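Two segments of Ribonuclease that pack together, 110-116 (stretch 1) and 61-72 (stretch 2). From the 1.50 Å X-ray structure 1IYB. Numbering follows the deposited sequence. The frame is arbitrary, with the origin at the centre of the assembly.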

# COMPACT_ATOMS: atom_id res chain seq x y z
N ASP A 110 -15.32 16.08 -0.73
CA ASP A 110 -14.94 16.12 0.68
C ASP A 110 -15.56 14.84 1.23
O ASP A 110 -16.05 14.01 0.46
CB ASP A 110 -15.43 17.39 1.41
CG ASP A 110 -16.94 17.60 1.34
OD1 ASP A 110 -17.69 16.67 1.01
OD2 ASP A 110 -17.37 18.74 1.64
N GLN A 111 -15.56 14.64 2.55
CA GLN A 111 -16.11 13.40 3.08
C GLN A 111 -17.58 13.16 2.74
O GLN A 111 -17.94 12.07 2.29
CB GLN A 111 -15.88 13.33 4.59
CG GLN A 111 -14.40 13.13 4.90
CD GLN A 111 -14.12 12.91 6.36
OE1 GLN A 111 -14.79 12.11 7.02
NE2 GLN A 111 -13.11 13.60 6.88
N HIS A 112 -18.42 14.17 2.94
CA HIS A 112 -19.84 14.00 2.64
C HIS A 112 -20.03 13.68 1.15
O HIS A 112 -20.81 12.80 0.80
CB HIS A 112 -20.63 15.26 2.98
CG HIS A 112 -22.10 15.11 2.78
ND1 HIS A 112 -22.94 14.63 3.76
CD2 HIS A 112 -22.87 15.32 1.68
CE1 HIS A 112 -24.17 14.54 3.27
NE2 HIS A 112 -24.15 14.96 2.02
N GLY A 113 -19.32 14.41 0.29
CA GLY A 113 -19.44 14.18 -1.14
C GLY A 113 -18.95 12.82 -1.59
O GLY A 113 -19.51 12.22 -2.52
N TYR A 114 -17.90 12.33 -0.95
CA TYR A 114 -17.32 11.03 -1.26
C TYR A 114 -18.31 9.90 -0.95
O TYR A 114 -18.62 9.08 -1.81
CB TYR A 114 -16.03 10.82 -0.45
CG TYR A 114 -15.38 9.46 -0.64
CD1 TYR A 114 -14.61 9.19 -1.77
CD2 TYR A 114 -15.55 8.45 0.30
CE1 TYR A 114 -14.02 7.93 -1.96
CE2 TYR A 114 -14.97 7.19 0.13
CZ TYR A 114 -14.21 6.94 -1.00
OH TYR A 114 -13.65 5.70 -1.17
N PHE A 115 -18.79 9.86 0.28
CA PHE A 115 -19.74 8.83 0.67
C PHE A 115 -21.05 8.95 -0.08
O PHE A 115 -21.65 7.94 -0.44
CB PHE A 115 -19.95 8.85 2.19
CG PHE A 115 -18.78 8.30 2.95
CD1 PHE A 115 -17.78 9.14 3.44
CD2 PHE A 115 -18.64 6.92 3.12
CE1 PHE A 115 -16.66 8.61 4.08
CE2 PHE A 115 -17.53 6.39 3.76
CZ PHE A 115 -16.53 7.23 4.24
N LYS A 116 -21.50 10.18 -0.34
CA LYS A 116 -22.74 10.38 -1.08
C LYS A 116 -22.60 9.84 -2.51
O LYS A 116 -23.50 9.19 -3.03
CB LYS A 116 -23.12 11.86 -1.12
CG LYS A 116 -24.26 12.19 -2.09
CD LYS A 116 -24.56 13.68 -2.11
CE LYS A 116 -25.32 14.08 -3.37
NZ LYS A 116 -26.56 13.27 -3.57
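Stretch 2, residues 61-72: NSPYDQSQVSDL

A turn-rich loop lies along the first turn and a half of a helix, held at one end by the amide of a buried glutamine and farther along by apolar side chains packed around Val69 and Leu72. Stretch 1 enters its helix at Gln111, with Asp110 as N-cap: Asp110 OD1 accepts from Gly113 N at 2.9 Å. Stretch 2 contains a short 3-10 segment, 66-68, whose Gln68 N bonds back to Asp65 O at 2.9 Å; the chain folds again where Leu72 N meets Val69 O at 2.8 Å. The two run broadly in the same sense, Val69 nearest His112 (CA to CA 5.2 Å) and Leu72 nearest Lys116 (CA to CA 7.1 Å).

Gln111, in the m, t rotamer, extends toward the loop and uses both ends of its amide on backbone: Gln111 NE2 donates to Pro63 O at 3.0 Å, and Gln111 OE1 accepts from Asp65 N at 2.9 Å, so the main chain is gripped before and after Tyr64. Water 1 extends this anchor, accepting from Gln111 NE2 at 3.0 Å and bonding Ser62 OG at 2.6 Å.

One helical turn on, Phe115 also points toward stretch 2. Its CZ lies 3.8 Å from Tyr64 CE1, the rings oblique with planes at 60°, while Phe115 CD1 reaches Val69 CG1 at 3.9 Å and Phe115 CB reaches Leu72 CD1 at 3.9 Å. Val69 CG1 also rests against the helix backbone, 3.7 Å from His112 CA. The His112 ring, chi1 t, brings its end nearer the loop; Leu72 CD1 covers one face, 4.0 Å from the ring centroid, and His112 ND1 gives Gln68 O a weak hydrogen bond of 3.4 Å. The contact buries 525 Å², both sides summed.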

# COMPACT_ATOMS: atom_id res chain seq x y z
N ASN A 61 -3.73 14.39 7.56
CA ASN A 61 -4.39 15.45 8.32
C ASN A 61 -5.86 15.61 7.98
O ASN A 61 -6.49 16.62 8.32
CB ASN A 61 -3.63 16.76 8.14
CG ASN A 61 -2.28 16.72 8.84
OD1 ASN A 61 -2.22 16.46 10.04
ND2 ASN A 61 -1.21 16.95 8.10
N SER A 62 -6.41 14.60 7.30
CA SER A 62 -7.81 14.59 6.94
C SER A 62 -8.41 13.28 7.45
O SER A 62 -8.84 12.43 6.67
CB SER A 62 -7.98 14.69 5.43
OG SER A 62 -9.34 14.57 5.06
N PRO A 63 -8.43 13.10 8.78
CA PRO A 63 -8.98 11.87 9.35
C PRO A 63 -10.48 11.74 9.16
O PRO A 63 -11.18 12.74 9.02
CB PRO A 63 -8.58 11.98 10.83
CG PRO A 63 -8.64 13.44 11.07
CD PRO A 63 -7.98 14.02 9.84
N TYR A 64 -10.97 10.50 9.14
CA TYR A 64 -12.40 10.25 8.99
C TYR A 64 -13.14 10.95 10.12
O TYR A 64 -12.72 10.90 11.28
CB TYR A 64 -12.65 8.74 9.05
CG TYR A 64 -14.11 8.34 9.03
CD1 TYR A 64 -14.91 8.56 7.91
CD2 TYR A 64 -14.69 7.72 10.14
CE1 TYR A 64 -16.25 8.17 7.88
CE2 TYR A 64 -16.03 7.33 10.13
CZ TYR A 64 -16.80 7.56 9.00
OH TYR A 64 -18.12 7.16 8.98
N ASP A 65 -14.25 11.61 9.78
CA ASP A 65 -15.07 12.33 10.74
C ASP A 65 -16.53 11.96 10.47
O ASP A 65 -17.20 12.59 9.65
CB ASP A 65 -14.88 13.84 10.57
CG ASP A 65 -15.65 14.66 11.59
OD1 ASP A 65 -15.61 15.91 11.50
OD2 ASP A 65 -16.30 14.06 12.47
N GLN A 66 -17.02 10.94 11.17
CA GLN A 66 -18.39 10.48 10.94
C GLN A 66 -19.46 11.55 11.10
O GLN A 66 -20.53 11.45 10.50
CB GLN A 66 -18.70 9.27 11.83
CG GLN A 66 -20.07 8.66 11.57
CD GLN A 66 -20.15 7.18 11.90
OE1 GLN A 66 -21.15 6.70 12.45
NE2 GLN A 66 -19.11 6.43 11.55
N SER A 67 -19.19 12.59 11.89
CA SER A 67 -20.18 13.64 12.07
C SER A 67 -20.48 14.36 10.75
O SER A 67 -21.57 14.91 10.57
CB SER A 67 -19.71 14.66 13.12
OG SER A 67 -18.61 15.41 12.66
N GLN A 68 -19.52 14.35 9.83
CA GLN A 68 -19.70 15.01 8.53
C GLN A 68 -20.61 14.23 7.59
O GLN A 68 -21.00 14.75 6.55
CB GLN A 68 -18.34 15.24 7.86
CG GLN A 68 -17.36 16.04 8.71
CD GLN A 68 -16.12 16.47 7.95
OE1 GLN A 68 -15.12 16.86 8.55
NE2 GLN A 68 -16.19 16.42 6.62
N VAL A 69 -20.93 12.99 7.94
CA VAL A 69 -21.80 12.17 7.10
C VAL A 69 -22.95 11.55 7.89
O VAL A 69 -23.53 10.55 7.48
CB VAL A 69 -21.01 11.03 6.41
CG1 VAL A 69 -19.94 11.61 5.50
CG2 VAL A 69 -20.39 10.13 7.46
N SER A 70 -23.29 12.17 9.02
CA SER A 70 -24.36 11.65 9.87
C SER A 70 -25.68 11.44 9.12
O SER A 70 -26.42 10.50 9.42
CB SER A 70 -24.58 12.60 11.05
OG SER A 70 -24.85 13.91 10.60
N ASP A 71 -25.97 12.30 8.15
CA ASP A 71 -27.21 12.20 7.38
C ASP A 71 -27.18 11.07 6.35
O ASP A 71 -28.19 10.79 5.70
CB ASP A 71 -27.47 13.51 6.65
CG ASP A 71 -26.37 13.86 5.68
OD1 ASP A 71 -25.22 14.04 6.13
OD2 ASP A 71 -26.65 13.95 4.47
N LEU A 72 -26.03 10.42 6.21
CA LEU A 72 -25.88 9.33 5.25
C LEU A 72 -25.73 7.97 5.94
O LEU A 72 -25.76 6.94 5.28
CB LEU A 72 -24.65 9.56 4.37
CG LEU A 72 -24.56 10.88 3.59
CD1 LEU A 72 -23.22 10.93 2.87
CD2 LEU A 72 -25.70 10.98 2.60
O HOH W 1 -11.68 15.70 5.35